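Local coordinates for protein formate dehydrogenase (Pyrobaculum aerophilum, PDB 1QP8) that binds NADPH and probably reduces small 2-oxo acids such as glyoxylate or hydroxypyruvate, as a D-isomer specific 2-hydroxyacid dehydrogenase, at residues A[53-58]-A[279-284]; A[79-84]-A[272-277]; A[179-184]-A[207-212]. All blocks are in the same frame, centred on the assembly; numbering follows the deposited sequence.

Contact 1 (A[53-58]-A[279-284]); sequences FIQVVT and VRNLIT
Two carbonyl oxygens grip Gln55 NE2: Val56 O at 3.0 Å, with the donor lying above the plane of that carbonyl, and Gly77 O more weakly. This buried amide links the parallel strands 54-55 and 75-76 to the long helix 268-286, a sheet-to-helix packing of the smaller domain of the 2-hydroxyacid dehydrogenase fold. Gln55 leaves the strand with CG anti to the backbone N and then bends at chi2 (65°), which brings OE1 to Asn281. There Asn281 ND2 donates to Gln55 OE1 over 2.7 Å, almost straight at 169° and directed onto a lone pair, although the two amide planes stand 77° apart. Asn281 OD1 in turn accepts from the backbone N of Arg292, so the asparagine also ties the helix to the segment that follows it. An alanine in place of Gln55 would remove the acceptor of Asn281 ND2 and is likely to loosen the join between strand and helix. Beside the amides, Leu282 divides its branches between two neighbours. CD2 lies 4.0 Å from Gln55 CB, whereas CD1 comes to the edge of the Phe53 ring, close to its plane, and meets Phe53 CE2.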
loop_
_atom_site.group_PDB
_atom_site.type_symbol
_atom_site.label_atom_id
_atom_site.label_comp_id
_atom_site.label_asym_id
_atom_site.label_seq_id
_atom_site.Cartn_x
_atom_site.Cartn_y
_atom_site.Cartn_z
ATOM N N PHE A 53 32.490 -11.590 -21.160
ATOM C CA PHE A 53 31.167 -11.537 -20.545
ATOM C C PHE A 53 31.208 -10.713 -19.268
ATOM O O PHE A 53 32.187 -10.755 -18.547
ATOM C CB PHE A 53 30.674 -12.946 -20.218
ATOM C CG PHE A 53 29.287 -12.984 -19.609
ATOM C CD1 PHE A 53 28.166 -12.653 -20.366
ATOM C CD2 PHE A 53 29.097 -13.383 -18.283
ATOM C CE1 PHE A 53 26.881 -12.728 -19.813
ATOM C CE2 PHE A 53 27.817 -13.455 -17.733
ATOM C CZ PHE A 53 26.713 -13.129 -18.500
ATOM N N ILE A 54 30.155 -9.952 -19.000
ATOM C CA ILE A 54 30.090 -9.142 -17.791
ATOM C C ILE A 54 28.712 -9.252 -17.161
ATOM O O ILE A 54 27.733 -8.721 -17.701
ATOM C CB ILE A 54 30.366 -7.654 -18.071
ATOM C CG1 ILE A 54 31.831 -7.458 -18.493
ATOM C CG2 ILE A 54 30.096 -6.830 -16.828
ATOM C CD1 ILE A 54 32.198 -6.000 -18.816
ATOM N N GLN A 55 28.635 -9.951 -16.029
ATOM C CA GLN A 55 27.379 -10.118 -15.313
ATOM C C GLN A 55 27.292 -9.035 -14.265
ATOM O O GLN A 55 28.151 -8.952 -13.379
ATOM C CB GLN A 55 27.315 -11.468 -14.606
ATOM C CG GLN A 55 26.051 -11.659 -13.763
ATOM C CD GLN A 55 24.791 -11.678 -14.613
ATOM O OE1 GLN A 55 24.628 -12.551 -15.478
ATOM N NE2 GLN A 55 23.893 -10.715 -14.380
ATOM N N VAL A 56 26.254 -8.211 -14.368
ATOM C CA VAL A 56 26.043 -7.137 -13.415
ATOM C C VAL A 56 25.018 -7.584 -12.380
ATOM O O VAL A 56 24.033 -8.237 -12.705
ATOM C CB VAL A 56 25.529 -5.854 -14.113
ATOM C CG1 VAL A 56 25.462 -4.708 -13.096
ATOM C CG2 VAL A 56 26.446 -5.481 -15.277
ATOM N N VAL A 57 25.257 -7.225 -11.127
ATOM C CA VAL A 57 24.362 -7.583 -10.031
ATOM C C VAL A 57 23.083 -6.743 -9.992
ATOM O O VAL A 57 22.010 -7.246 -9.669
ATOM C CB VAL A 57 25.087 -7.429 -8.685
ATOM C CG1 VAL A 57 24.267 -8.069 -7.570
ATOM C CG2 VAL A 57 26.464 -8.062 -8.774
ATOM N N THR A 58 23.197 -5.463 -10.315
ATOM C CA THR A 58 22.039 -4.566 -10.296
ATOM C C THR A 58 21.062 -4.831 -11.447
ATOM O O THR A 58 21.392 -5.499 -12.428
ATOM C CB THR A 58 22.487 -3.112 -10.392
ATOM O OG1 THR A 58 23.166 -2.917 -11.640
ATOM C CG2 THR A 58 23.440 -2.773 -9.255
ATOM N N VAL A 279 24.748 -14.984 -9.836
ATOM C CA VAL A 279 25.673 -16.096 -9.877
ATOM C C VAL A 279 25.059 -17.236 -10.661
ATOM O O VAL A 279 25.773 -17.997 -11.317
ATOM C CB VAL A 279 26.047 -16.577 -8.462
ATOM C CG1 VAL A 279 26.879 -17.836 -8.548
ATOM C CG2 VAL A 279 26.847 -15.513 -7.745
ATOM N N ARG A 280 23.737 -17.358 -10.617
ATOM C CA ARG A 280 23.109 -18.439 -11.374
ATOM C C ARG A 280 23.138 -18.176 -12.868
ATOM O O ARG A 280 23.328 -19.092 -13.662
ATOM C CB ARG A 280 21.674 -18.679 -10.908
ATOM C CG ARG A 280 21.614 -19.059 -9.446
ATOM C CD ARG A 280 20.347 -19.797 -9.063
ATOM N NE ARG A 280 20.143 -19.736 -7.618
ATOM C CZ ARG A 280 19.597 -18.701 -6.987
ATOM N NH1 ARG A 280 19.187 -17.641 -7.676
ATOM N NH2 ARG A 280 19.480 -18.713 -5.664
ATOM N N ASN A 281 22.992 -16.916 -13.252
ATOM C CA ASN A 281 22.972 -16.569 -14.658
ATOM C C ASN A 281 24.352 -16.697 -15.269
ATOM O O ASN A 281 24.522 -17.069 -16.436
ATOM C CB ASN A 281 22.469 -15.143 -14.823
ATOM C CG ASN A 281 22.067 -14.838 -16.247
ATOM O OD1 ASN A 281 21.250 -15.550 -16.831
ATOM N ND2 ASN A 281 22.637 -13.780 -16.817
ATOM N N LEU A 282 25.342 -16.386 -14.457
ATOM C CA LEU A 282 26.715 -16.427 -14.887
ATOM C C LEU A 282 27.121 -17.871 -15.141
ATOM O O LEU A 282 27.839 -18.175 -16.097
ATOM C CB LEU A 282 27.554 -15.788 -13.792
ATOM C CG LEU A 282 29.042 -15.562 -13.930
ATOM C CD1 LEU A 282 29.354 -15.198 -15.338
ATOM C CD2 LEU A 282 29.466 -14.457 -12.946
ATOM N N ILE A 283 26.634 -18.767 -14.290
ATOM C CA ILE A 283 26.952 -20.178 -14.408
ATOM C C ILE A 283 26.338 -20.795 -15.653
ATOM O O ILE A 283 26.967 -21.647 -16.297
ATOM C CB ILE A 283 26.492 -20.943 -13.157
ATOM C CG1 ILE A 283 27.324 -20.489 -11.962
ATOM C CG2 ILE A 283 26.653 -22.431 -13.357
ATOM C CD1 ILE A 283 26.843 -21.023 -10.653
ATOM N N THR A 284 25.114 -20.384 -16.000
ATOM C CA THR A 284 24.504 -20.937 -17.202
ATOM C C THR A 284 25.288 -20.422 -18.395
ATOM O O THR A 284 25.370 -21.077 -19.429
ATOM C CB THR A 284 23.014 -20.569 -17.370
ATOM O OG1 THR A 284 22.828 -19.962 -18.654
ATOM C CG2 THR A 284 22.538 -19.653 -16.256
#

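Contact 2 (A[79-84]-A[272-277]); sequences AGSNAD and RQMVME. With NDP (NADPH dihydro-nicotinamide-adenine-dinucleotide phosphate), chain C.
Side-chain packing, without a hydrogen bond between the two segments, joins the turn 79-84 to the helix 268-286 where the chain enters helix 83-98 beside the bound NADPH. Ser81 is the centre of the contact, its CA 5.0 Å from Met274 CA. The selenomethionine Met274 sets its CG anti to the carbonyl carbon, so that CG lies 3.8 Å from Ser81 CB, while the selenium and CE at the end of the bent chain pass alongside Asn82. Glu277 lays its carboxylate beside the backbone of the turn, OE2 3.6 Å from Ser81 CA. That carboxylate is steadied from one helical turn earlier: Gln273 NE2 donates to the syn lone pair of Glu277 OE1 at 3.3 Å. The same NE2 approaches Ser81 O, but at an angle too poor for a hydrogen bond. Asn82, its CG in the crowded position between backbone N and carbonyl carbon, puts OD1 3.2 Å from C5N of the nicotinamide, and Ala79 CB lies next to the pyrophosphate oxygen O2A. Such a turn, backed by a helix and facing the coenzyme, belongs to the coenzyme-binding cleft between the two domains of this dehydrogenase family.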
loop_
_atom_site.group_PDB
_atom_site.type_symbol
_atom_site.label_atom_id
_atom_site.label_comp_id
_atom_site.label_asym_id
_atom_site.label_seq_id
_atom_site.Cartn_x
_atom_site.Cartn_y
_atom_site.Cartn_z
ATOM N N ALA A 79 17.534 -8.293 -12.994
ATOM C CA ALA A 79 16.218 -7.699 -13.290
ATOM C C ALA A 79 15.227 -8.732 -12.835
ATOM O O ALA A 79 15.284 -9.862 -13.290
ATOM C CB ALA A 79 16.010 -7.433 -14.813
ATOM N N GLY A 80 14.311 -8.358 -11.956
ATOM C CA GLY A 80 13.367 -9.336 -11.455
ATOM C C GLY A 80 14.027 -10.013 -10.272
ATOM O O GLY A 80 13.411 -10.790 -9.553
ATOM N N SER A 81 15.303 -9.714 -10.076
ATOM C CA SER A 81 16.032 -10.289 -8.963
ATOM C C SER A 81 15.544 -9.581 -7.720
ATOM O O SER A 81 15.648 -10.112 -6.614
ATOM C CB SER A 81 17.535 -10.101 -9.149
ATOM O OG SER A 81 17.798 -8.879 -9.806
ATOM N N ASN A 82 14.997 -8.380 -7.914
ATOM C CA ASN A 82 14.448 -7.595 -6.805
ATOM C C ASN A 82 13.060 -7.055 -7.177
ATOM O O ASN A 82 12.544 -6.133 -6.551
ATOM C CB ASN A 82 15.392 -6.446 -6.444
ATOM C CG ASN A 82 15.670 -5.534 -7.608
ATOM O OD1 ASN A 82 16.406 -4.557 -7.484
ATOM N ND2 ASN A 82 15.085 -5.846 -8.754
ATOM N N ALA A 83 12.456 -7.664 -8.189
ATOM C CA ALA A 83 11.153 -7.237 -8.673
ATOM C C ALA A 83 10.108 -7.148 -7.576
ATOM O O ALA A 83 9.425 -6.137 -7.450
ATOM C CB ALA A 83 10.677 -8.167 -9.786
ATOM N N ASP A 84 9.983 -8.194 -6.772
ATOM C CA ASP A 84 8.996 -8.164 -5.711
ATOM C C ASP A 84 9.261 -7.061 -4.709
ATOM O O ASP A 84 8.381 -6.244 -4.446
ATOM C CB ASP A 84 8.925 -9.516 -5.026
ATOM C CG ASP A 84 8.499 -10.611 -5.979
ATOM O OD1 ASP A 84 7.388 -10.513 -6.547
ATOM O OD2 ASP A 84 9.279 -11.569 -6.176
ATOM N N ARG A 272 21.414 -10.299 -1.094
ATOM C CA ARG A 272 21.956 -11.645 -1.223
ATOM C C ARG A 272 21.283 -12.365 -2.372
ATOM O O ARG A 272 21.946 -13.013 -3.192
ATOM C CB ARG A 272 21.752 -12.444 0.070
ATOM C CG ARG A 272 22.723 -12.091 1.194
ATOM C CD ARG A 272 22.587 -13.049 2.389
ATOM N N GLN A 273 19.962 -12.246 -2.435
ATOM C CA GLN A 273 19.220 -12.907 -3.494
ATOM C C GLN A 273 19.659 -12.407 -4.874
ATOM O O GLN A 273 19.899 -13.204 -5.785
ATOM C CB GLN A 273 17.731 -12.687 -3.324
ATOM C CG GLN A 273 16.941 -13.524 -4.275
ATOM C CD GLN A 273 15.511 -13.080 -4.365
ATOM O OE1 GLN A 273 14.804 -12.988 -3.353
ATOM N NE2 GLN A 273 15.062 -12.800 -5.584
HETATM N N MSE A 274 19.764 -11.089 -5.035
HETATM C CA MSE A 274 20.200 -10.530 -6.299
HETATM C C MSE A 274 21.533 -11.172 -6.673
HETATM O O MSE A 274 21.750 -11.565 -7.816
HETATM C CB MSE A 274 20.353 -9.019 -6.184
HETATM C CG MSE A 274 19.039 -8.257 -6.173
HETATM SE SE MSE A 274 19.273 -6.527 -5.665
HETATM C CE MSE A 274 20.141 -5.785 -7.098
ATOM N N VAL A 275 22.423 -11.301 -5.701
ATOM C CA VAL A 275 23.719 -11.901 -5.973
ATOM C C VAL A 275 23.604 -13.371 -6.330
ATOM O O VAL A 275 24.276 -13.830 -7.252
ATOM C CB VAL A 275 24.681 -11.743 -4.796
ATOM C CG1 VAL A 275 25.954 -12.561 -5.051
ATOM C CG2 VAL A 275 25.021 -10.255 -4.622
HETATM N N MSE A 276 22.741 -14.115 -5.643
HETATM C CA MSE A 276 22.623 -15.516 -5.994
HETATM C C MSE A 276 22.089 -15.672 -7.404
HETATM O O MSE A 276 22.583 -16.494 -8.185
HETATM C CB MSE A 276 21.764 -16.270 -4.986
HETATM C CG MSE A 276 22.558 -16.703 -3.753
HETATM SE SE MSE A 276 24.204 -17.444 -4.126
HETATM C CE MSE A 276 23.767 -18.683 -5.381
ATOM N N GLU A 277 21.116 -14.845 -7.758
ATOM C CA GLU A 277 20.546 -14.921 -9.094
ATOM C C GLU A 277 21.563 -14.534 -10.156
ATOM O O GLU A 277 21.562 -15.084 -11.256
ATOM C CB GLU A 277 19.318 -14.035 -9.188
ATOM C CG GLU A 277 18.153 -14.764 -9.777
ATOM C CD GLU A 277 16.852 -14.099 -9.437
ATOM O OE1 GLU A 277 16.485 -14.098 -8.238
ATOM O OE2 GLU A 277 16.198 -13.567 -10.366
HETATM P PA NDP C . 13.378 -4.993 -16.976
HETATM O O1A NDP C . 14.632 -4.356 -17.484
HETATM O O2A NDP C . 14.093 -5.244 -15.706
HETATM O O5B NDP C . 12.614 -3.673 -17.605
HETATM C C5B NDP C . 12.099 -3.957 -18.969
HETATM C C4B NDP C . 10.672 -3.323 -19.149
HETATM O O4B NDP C . 10.675 -1.863 -19.394
HETATM C C3B NDP C . 9.899 -3.861 -20.417
HETATM O O3B NDP C . 8.512 -3.613 -20.276
HETATM C C2B NDP C . 10.633 -3.040 -21.478
HETATM O O2B NDP C . 10.258 -2.997 -22.806
HETATM C C1B NDP C . 10.646 -1.715 -20.836
HETATM N N9A NDP C . 11.590 -0.824 -21.427
HETATM C C8A NDP C . 12.959 -0.836 -21.460
HETATM N N7A NDP C . 13.460 0.216 -22.110
HETATM C C5A NDP C . 12.344 0.913 -22.501
HETATM C C6A NDP C . 12.187 2.137 -23.251
HETATM N N6A NDP C . 13.274 2.794 -23.698
HETATM N N1A NDP C . 10.891 2.580 -23.490
HETATM C C2A NDP C . 9.825 1.836 -23.003
HETATM N N3A NDP C . 9.885 0.708 -22.317
HETATM C C4A NDP C . 11.191 0.312 -22.086
HETATM O O3 NDP C . 12.361 -4.558 -15.863
HETATM P PN NDP C . 12.217 -4.008 -14.323
HETATM O O1N NDP C . 10.794 -3.844 -13.947
HETATM O O2N NDP C . 12.940 -4.882 -13.344
HETATM O O5D NDP C . 12.974 -2.528 -14.310
HETATM C C5D NDP C . 14.416 -2.503 -14.182
HETATM C C4D NDP C . 14.813 -1.020 -14.078
HETATM O O4D NDP C . 14.242 -0.462 -12.870
HETATM C C3D NDP C . 16.328 -0.869 -13.956
HETATM O O3D NDP C . 16.885 -0.790 -15.258
HETATM C C2D NDP C . 16.450 0.412 -13.089
HETATM O O2D NDP C . 16.552 1.593 -13.900
HETATM C C1D NDP C . 15.203 0.371 -12.176
HETATM N N1N NDP C . 15.496 -0.187 -10.771
HETATM C C2N NDP C . 15.245 0.711 -9.678
HETATM C C3N NDP C . 15.510 0.209 -8.380
HETATM C C7N NDP C . 15.244 1.170 -7.156
HETATM O O7N NDP C . 15.290 0.688 -6.040
HETATM N N7N NDP C . 14.978 2.476 -7.430
HETATM C C4N NDP C . 16.003 -1.121 -8.089
HETATM C C5N NDP C . 16.204 -1.904 -9.282
HETATM C C6N NDP C . 15.976 -1.502 -10.564
HETATM P P2B NDP C . 11.107 -4.080 -23.803
HETATM O O1X NDP C . 10.428 -3.666 -25.085
HETATM O O2X NDP C . 12.520 -3.644 -23.643
HETATM O O3X NDP C . 10.805 -5.400 -23.276
#

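Contact 3 (A[179-184]-A[207-212]); sequences VCALPL and VNVGRA. With NDP (NADPH dihydro-nicotinamide-adenine-dinucleotide phosphate), chain C.
Neighbouring side chains point to opposite faces of the sheet where strands 177-180 and 205-208 run parallel: Val179 and Val207 turn together toward helix 83-98, and Cys180 and Asn208 share the other face. The backbone pairing is firm, with Cys180 N donating to Val207 O over 2.6 Å nearly along the C=O axis, and Val209 N donating to Cys180 O at 2.8 Å in the carbonyl plane. Beyond these two strands, which with helix 194-197 form a beta-alpha-beta unit of the Rossmann domain, both segments become loops lining the coenzyme pocket. Ala181 CB rests on Val209 CG1, and farther along Leu184 and Arg211 cross at about a right angle, CB to CB at 3.5 Å. The Arg211 chain bends at chi2 (32°) and again at chi3 (96°), carrying its guanidinium away from Leu184 until one face lies against the nicotinamide ribose, O2D standing 3.0 Å above its plane toward the rim. Pro183 packs by CG and CD against C8A of the adenine. With a weak, long ion pair to Asp62 and the like charge of Arg240 close by, Arg211 would probably concentrate positive charge beside the nicotinamide, consistent with a site for anionic 2-oxo acids.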
loop_
_atom_site.group_PDB
_atom_site.type_symbol
_atom_site.label_atom_id
_atom_site.label_comp_id
_atom_site.label_asym_id
_atom_site.label_seq_id
_atom_site.Cartn_x
_atom_site.Cartn_y
_atom_site.Cartn_z
ATOM N N VAL A 179 3.002 5.051 -11.624
ATOM C CA VAL A 179 4.079 4.341 -10.959
ATOM C C VAL A 179 5.111 4.153 -12.061
ATOM O O VAL A 179 4.920 3.329 -12.954
ATOM C CB VAL A 179 3.618 2.953 -10.466
ATOM C CG1 VAL A 179 4.822 2.105 -10.071
ATOM C CG2 VAL A 179 2.669 3.111 -9.288
ATOM N N CYS A 180 6.186 4.932 -12.029
ATOM C CA CYS A 180 7.208 4.807 -13.058
ATOM C C CYS A 180 8.309 3.840 -12.639
ATOM O O CYS A 180 8.800 3.891 -11.511
ATOM C CB CYS A 180 7.819 6.166 -13.397
ATOM S SG CYS A 180 9.186 6.010 -14.592
ATOM N N ALA A 181 8.683 2.965 -13.570
ATOM C CA ALA A 181 9.704 1.945 -13.351
ATOM C C ALA A 181 10.451 1.666 -14.641
ATOM O O ALA A 181 10.842 0.534 -14.901
ATOM C CB ALA A 181 9.060 0.650 -12.862
ATOM N N LEU A 182 10.641 2.693 -15.458
ATOM C CA LEU A 182 11.345 2.529 -16.716
ATOM C C LEU A 182 12.826 2.396 -16.480
ATOM O O LEU A 182 13.353 2.927 -15.506
ATOM C CB LEU A 182 11.125 3.740 -17.619
ATOM C CG LEU A 182 9.697 3.948 -18.101
ATOM C CD1 LEU A 182 9.597 5.249 -18.921
ATOM C CD2 LEU A 182 9.288 2.748 -18.926
ATOM N N PRO A 183 13.514 1.664 -17.358
ATOM C CA PRO A 183 14.963 1.473 -17.257
ATOM C C PRO A 183 15.537 2.731 -17.896
ATOM O O PRO A 183 14.860 3.348 -18.723
ATOM C CB PRO A 183 15.209 0.251 -18.133
ATOM C CG PRO A 183 13.879 -0.468 -18.117
ATOM C CD PRO A 183 12.918 0.659 -18.250
ATOM N N LEU A 184 16.756 3.126 -17.551
ATOM C CA LEU A 184 17.300 4.331 -18.164
ATOM C C LEU A 184 18.264 4.083 -19.332
ATOM O O LEU A 184 19.407 3.664 -19.130
ATOM C CB LEU A 184 17.999 5.180 -17.102
ATOM C CG LEU A 184 18.751 6.419 -17.611
ATOM C CD1 LEU A 184 17.756 7.420 -18.191
ATOM C CD2 LEU A 184 19.535 7.044 -16.484
ATOM N N VAL A 207 4.595 8.411 -8.802
ATOM C CA VAL A 207 5.601 7.621 -8.104
ATOM C C VAL A 207 6.758 7.175 -9.020
ATOM O O VAL A 207 6.529 6.516 -10.032
ATOM C CB VAL A 207 4.959 6.364 -7.504
ATOM C CG1 VAL A 207 6.033 5.453 -6.929
ATOM C CG2 VAL A 207 3.941 6.764 -6.446
ATOM N N ASN A 208 7.995 7.538 -8.683
ATOM C CA ASN A 208 9.124 7.088 -9.497
ATOM C C ASN A 208 9.942 6.105 -8.695
ATOM O O ASN A 208 10.363 6.404 -7.586
ATOM C CB ASN A 208 10.030 8.231 -9.927
ATOM C CG ASN A 208 11.118 7.760 -10.875
ATOM O OD1 ASN A 208 10.948 6.766 -11.583
ATOM N ND2 ASN A 208 12.236 8.473 -10.900
ATOM N N VAL A 209 10.187 4.930 -9.257
ATOM C CA VAL A 209 10.937 3.928 -8.528
ATOM C C VAL A 209 12.111 3.413 -9.374
ATOM O O VAL A 209 12.956 2.667 -8.898
ATOM C CB VAL A 209 9.974 2.786 -8.066
ATOM C CG1 VAL A 209 9.750 1.798 -9.179
ATOM C CG2 VAL A 209 10.503 2.126 -6.826
ATOM N N GLY A 210 12.158 3.828 -10.632
ATOM C CA GLY A 210 13.260 3.454 -11.486
ATOM C C GLY A 210 14.107 4.699 -11.610
ATOM O O GLY A 210 13.794 5.750 -11.040
ATOM N N ARG A 211 15.181 4.605 -12.380
ATOM C CA ARG A 211 16.068 5.757 -12.568
ATOM C C ARG A 211 15.376 7.137 -12.747
ATOM O O ARG A 211 14.438 7.298 -13.521
ATOM C CB ARG A 211 17.067 5.477 -13.719
ATOM C CG ARG A 211 18.496 5.241 -13.239
ATOM C CD ARG A 211 18.590 4.571 -11.876
ATOM N NE ARG A 211 18.775 3.123 -11.941
ATOM C CZ ARG A 211 18.373 2.260 -10.999
ATOM N NH1 ARG A 211 17.748 2.695 -9.907
ATOM N NH2 ARG A 211 18.610 0.953 -11.143
ATOM N N ALA A 212 15.856 8.123 -11.995
ATOM C CA ALA A 212 15.317 9.483 -12.004
ATOM C C ALA A 212 15.484 10.239 -13.328
ATOM O O ALA A 212 14.589 10.966 -13.751
ATOM C CB ALA A 212 15.962 10.298 -10.869
HETATM P PA NDP C . 13.378 -4.993 -16.976
HETATM O O1A NDP C . 14.632 -4.356 -17.484
HETATM O O2A NDP C . 14.093 -5.244 -15.706
HETATM O O5B NDP C . 12.614 -3.673 -17.605
HETATM C C5B NDP C . 12.099 -3.957 -18.969
HETATM C C4B NDP C . 10.672 -3.323 -19.149
HETATM O O4B NDP C . 10.675 -1.863 -19.394
HETATM C C3B NDP C . 9.899 -3.861 -20.417
HETATM O O3B NDP C . 8.512 -3.613 -20.276
HETATM C C2B NDP C . 10.633 -3.040 -21.478
HETATM O O2B NDP C . 10.258 -2.997 -22.806
HETATM C C1B NDP C . 10.646 -1.715 -20.836
HETATM N N9A NDP C . 11.590 -0.824 -21.427
HETATM C C8A NDP C . 12.959 -0.836 -21.460
HETATM N N7A NDP C . 13.460 0.216 -22.110
HETATM C C5A NDP C . 12.344 0.913 -22.501
HETATM C C6A NDP C . 12.187 2.137 -23.251
HETATM N N6A NDP C . 13.274 2.794 -23.698
HETATM N N1A NDP C . 10.891 2.580 -23.490
HETATM C C2A NDP C . 9.825 1.836 -23.003
HETATM N N3A NDP C . 9.885 0.708 -22.317
HETATM C C4A NDP C . 11.191 0.312 -22.086
HETATM O O3 NDP C . 12.361 -4.558 -15.863
HETATM P PN NDP C . 12.217 -4.008 -14.323
HETATM O O1N NDP C . 10.794 -3.844 -13.947
HETATM O O2N NDP C . 12.940 -4.882 -13.344
HETATM O O5D NDP C . 12.974 -2.528 -14.310
HETATM C C5D NDP C . 14.416 -2.503 -14.182
HETATM C C4D NDP C . 14.813 -1.020 -14.078
HETATM O O4D NDP C . 14.242 -0.462 -12.870
HETATM C C3D NDP C . 16.328 -0.869 -13.956
HETATM O O3D NDP C . 16.885 -0.790 -15.258
HETATM C C2D NDP C . 16.450 0.412 -13.089
HETATM O O2D NDP C . 16.552 1.593 -13.900
HETATM C C1D NDP C . 15.203 0.371 -12.176
HETATM N N1N NDP C . 15.496 -0.187 -10.771
HETATM C C2N NDP C . 15.245 0.711 -9.678
HETATM C C3N NDP C . 15.510 0.209 -8.380
HETATM C C7N NDP C . 15.244 1.170 -7.156
HETATM O O7N NDP C . 15.290 0.688 -6.040
HETATM N N7N NDP C . 14.978 2.476 -7.430
HETATM C C4N NDP C . 16.003 -1.121 -8.089
HETATM C C5N NDP C . 16.204 -1.904 -9.282
HETATM C C6N NDP C . 15.976 -1.502 -10.564
HETATM P P2B NDP C . 11.107 -4.080 -23.803
HETATM O O1X NDP C . 10.428 -3.666 -25.085
HETATM O O2X NDP C . 12.520 -3.644 -23.643
HETATM O O3X NDP C . 10.805 -5.400 -23.276
#

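In the fold
The three contacts are concentric along the chain: 53-58 and 79-84 come first, 179-184 and 207-212 lie in the middle, and 272-277 and 279-284 come last, so contact 2 spans contact 3 and contact 1 spans both. Contacts 1 and 2 share helix 268-286, have centres about 11 Å apart and touch, Met274 CE packing against Val57 O. Contact 3 belongs to the six-stranded Rossmann sheet, its centre about 17 Å from that of contact 2 and 23 Å from that of contact 1. NADPH bridges contacts 2 and 3, which do not touch. The chain thus leaves the smaller domain, builds the coenzyme domain and returns, leaving the cofactor in the cleft between them.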